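Local coordinates for protein UDP-D-quinovosamine 4-dehydrogenase (Vibrio fischeri, PDB 3NKL) that probably acts on a UDP-sugar as an oxidoreductase or lyase, this piece being a Rossmann-like domain of a larger, probably membrane-bound protein, at residues D37-H42 against I51-Y56. Numbering follows the deposited sequence.
Sequences DDRKKH and IYRPKY. With SO4 (sulfate ion), chain K; SO4 (sulfate ion), chain J.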
loop_
_atom_site.group_PDB
_atom_site.type_symbol
_atom_site.label_atom_id
_atom_site.label_comp_id
_atom_site.label_asym_id
_atom_site.label_seq_id
_atom_site.Cartn_x
_atom_site.Cartn_y
_atom_site.Cartn_z
ATOM N N ASP B 37 5.043 6.216 6.470
ATOM C CA ASP B 37 5.002 5.918 7.900
ATOM C C ASP B 37 5.856 4.701 8.254
ATOM O O ASP B 37 6.151 4.467 9.420
ATOM C CB ASP B 37 3.561 5.642 8.356
ATOM C CG ASP B 37 2.658 6.864 8.248
ATOM O OD1 ASP B 37 3.146 7.993 8.459
ATOM O OD2 ASP B 37 1.447 6.695 7.967
ATOM N N ASP B 38 6.243 3.917 7.252
ATOM C CA ASP B 38 6.990 2.675 7.506
ATOM C C ASP B 38 8.480 2.958 7.726
ATOM O O ASP B 38 9.238 3.155 6.780
ATOM C CB ASP B 38 6.774 1.678 6.355
ATOM C CG ASP B 38 7.412 0.305 6.611
ATOM O OD1 ASP B 38 8.275 0.174 7.508
ATOM O OD2 ASP B 38 7.048 -0.645 5.886
ATOM N N ARG B 39 8.891 2.986 8.986
ATOM C CA ARG B 39 10.290 3.222 9.329
ATOM C C ARG B 39 11.255 2.322 8.566
ATOM O O ARG B 39 12.396 2.707 8.310
ATOM C CB ARG B 39 10.504 3.045 10.828
ATOM C CG ARG B 39 9.892 4.149 11.656
ATOM C CD ARG B 39 9.981 3.833 13.136
ATOM N NE ARG B 39 9.465 4.926 13.952
ATOM C CZ ARG B 39 9.391 4.890 15.277
ATOM N NH1 ARG B 39 9.799 3.812 15.934
ATOM N NH2 ARG B 39 8.908 5.930 15.944
ATOM N N LYS B 40 10.807 1.123 8.207
ATOM C CA LYS B 40 11.645 0.216 7.426
ATOM C C LYS B 40 12.035 0.826 6.078
ATOM O O LYS B 40 13.044 0.441 5.481
ATOM C CB LYS B 40 10.942 -1.128 7.208
ATOM C CG LYS B 40 10.720 -1.936 8.486
ATOM C CD LYS B 40 9.933 -3.212 8.210
ATOM C CE LYS B 40 9.671 -3.991 9.493
ATOM N NZ LYS B 40 8.841 -5.208 9.258
ATOM N N LYS B 41 11.231 1.778 5.604
ATOM C CA LYS B 41 11.472 2.411 4.310
ATOM C C LYS B 41 12.252 3.726 4.408
ATOM O O LYS B 41 12.602 4.324 3.388
ATOM C CB LYS B 41 10.140 2.654 3.576
ATOM C CG LYS B 41 9.387 1.375 3.232
ATOM C CD LYS B 41 8.209 1.647 2.296
ATOM C CE LYS B 41 7.537 0.334 1.904
ATOM N NZ LYS B 41 6.495 0.498 0.852
ATOM N N HIS B 42 12.509 4.187 5.628
ATOM C CA HIS B 42 13.153 5.479 5.801
ATOM C C HIS B 42 14.513 5.507 5.119
ATOM O O HIS B 42 15.338 4.609 5.293
ATOM C CB HIS B 42 13.277 5.851 7.276
ATOM C CG HIS B 42 13.943 7.173 7.509
ATOM N ND1 HIS B 42 13.399 8.367 7.089
ATOM C CD2 HIS B 42 15.108 7.489 8.124
ATOM C CE1 HIS B 42 14.198 9.362 7.432
ATOM N NE2 HIS B 42 15.243 8.855 8.063
ATOM N N ILE B 51 12.785 8.083 0.133
ATOM C CA ILE B 51 11.608 7.956 0.984
ATOM C C ILE B 51 11.988 8.352 2.403
ATOM O O ILE B 51 13.036 7.940 2.890
ATOM C CB ILE B 51 11.125 6.486 1.027
ATOM C CG1 ILE B 51 10.762 5.975 -0.363
ATOM C CG2 ILE B 51 9.917 6.335 1.929
ATOM C CD1 ILE B 51 10.447 4.491 -0.376
ATOM N N TYR B 52 11.154 9.146 3.069
ATOM C CA TYR B 52 11.481 9.620 4.413
ATOM C C TYR B 52 10.323 9.404 5.374
ATOM O O TYR B 52 9.163 9.448 4.980
ATOM C CB TYR B 52 11.821 11.119 4.420
ATOM C CG TYR B 52 12.975 11.521 3.543
ATOM C CD1 TYR B 52 14.270 11.560 4.046
ATOM C CD2 TYR B 52 12.776 11.871 2.215
ATOM C CE1 TYR B 52 15.335 11.941 3.246
ATOM C CE2 TYR B 52 13.833 12.259 1.409
ATOM C CZ TYR B 52 15.110 12.283 1.933
ATOM O OH TYR B 52 16.162 12.644 1.137
ATOM N N ARG B 53 10.652 9.207 6.646
ATOM C CA ARG B 53 9.648 9.123 7.693
ATOM C C ARG B 53 9.023 10.505 7.861
ATOM O O ARG B 53 9.644 11.529 7.509
ATOM C CB ARG B 53 10.290 8.665 9.009
ATOM C CG ARG B 53 11.387 9.625 9.491
ATOM C CD ARG B 53 11.368 9.831 11.007
ATOM N NE ARG B 53 12.280 8.952 11.727
ATOM C CZ ARG B 53 12.102 8.558 12.986
ATOM N NH1 ARG B 53 12.988 7.759 13.564
ATOM N NH2 ARG B 53 11.034 8.953 13.667
ATOM N N PRO B 54 7.795 10.550 8.399
ATOM C CA PRO B 54 7.023 11.800 8.432
ATOM C C PRO B 54 7.678 12.892 9.277
ATOM O O PRO B 54 7.315 14.055 9.155
ATOM C CB PRO B 54 5.695 11.386 9.071
ATOM C CG PRO B 54 5.620 9.899 8.913
ATOM C CD PRO B 54 7.017 9.386 8.870
ATOM N N LYS B 55 8.608 12.521 10.147
ATOM C CA LYS B 55 9.340 13.510 10.928
ATOM C C LYS B 55 10.084 14.473 10.008
ATOM O O LYS B 55 10.383 15.609 10.387
ATOM C CB LYS B 55 10.329 12.808 11.879
ATOM C CG LYS B 55 11.348 13.730 12.547
ATOM C CD LYS B 55 12.201 12.934 13.554
ATOM C CE LYS B 55 13.340 13.761 14.160
ATOM N NZ LYS B 55 14.215 12.926 15.055
ATOM N N TYR B 56 10.390 14.019 8.799
ATOM C CA TYR B 56 11.119 14.855 7.840
ATOM C C TYR B 56 10.241 15.855 7.064
ATOM O O TYR B 56 10.758 16.596 6.241
ATOM C CB TYR B 56 11.901 13.977 6.849
ATOM C CG TYR B 56 13.242 13.510 7.385
ATOM C CD1 TYR B 56 14.411 13.728 6.677
ATOM C CD2 TYR B 56 13.334 12.866 8.606
ATOM C CE1 TYR B 56 15.638 13.307 7.170
ATOM C CE2 TYR B 56 14.561 12.446 9.112
ATOM C CZ TYR B 56 15.703 12.666 8.388
ATOM O OH TYR B 56 16.921 12.250 8.885
HETATM S S SO4 K . 7.704 9.775 12.712
HETATM O O1 SO4 K . 8.605 9.961 11.582
HETATM O O2 SO4 K . 6.845 8.604 12.474
HETATM O O3 SO4 K . 8.509 9.547 13.916
HETATM O O4 SO4 K . 6.870 10.964 12.902
HETATM S S SO4 J . 16.980 9.773 11.380
HETATM O O1 SO4 J . 17.495 9.816 10.013
HETATM O O2 SO4 J . 18.049 9.306 12.256
HETATM O O3 SO4 J . 16.540 11.097 11.823
HETATM O O4 SO4 J . 15.851 8.849 11.447
#
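The imidazole of His42 bridges the two segments, with each ring nitrogen engaged. CG lies anti to the backbone N (chi1 180°), which carries the ring across residues 52 to 56. There ND1 accepts the backbone N-H of Arg53 at 2.9 Å, a nearly straight bond whose donor sits about 20° out of the ring plane. With ND1 accepting, NE2 donates to O1 of a sulfate (3.1 Å), probably from the crystallisation liquor, that also accepts from Tyr56 OH. The CE1 edge of His42 meets the face of Tyr56 near its rim, a T-shaped stack with planes at 65°. Arg53, its chain bent beyond CG, lays CG 3.5 Å from His42 CE1 and brings NH2 to O3 of a second sulfate in a weak, bent hydrogen bond. Asp37 OD1 touches Pro54 CG (3.2 Å) while hydrogen-bonded to Tyr10, and OD2 forms a salt bridge with Lys40 of the second subunit. Buried Ile51, a branched residue suited to a strand, sets CG2 4.0 Å from Lys41 CB. Asp38 OD1 accepts the N-H of Lys40 in an Asx turn that opens the 3-10 segment 39-41. The contact thus ties the loop after strand 29-35 to the end of its parallel neighbour 49-52, on the surface of a Rossmann-like alpha/beta domain.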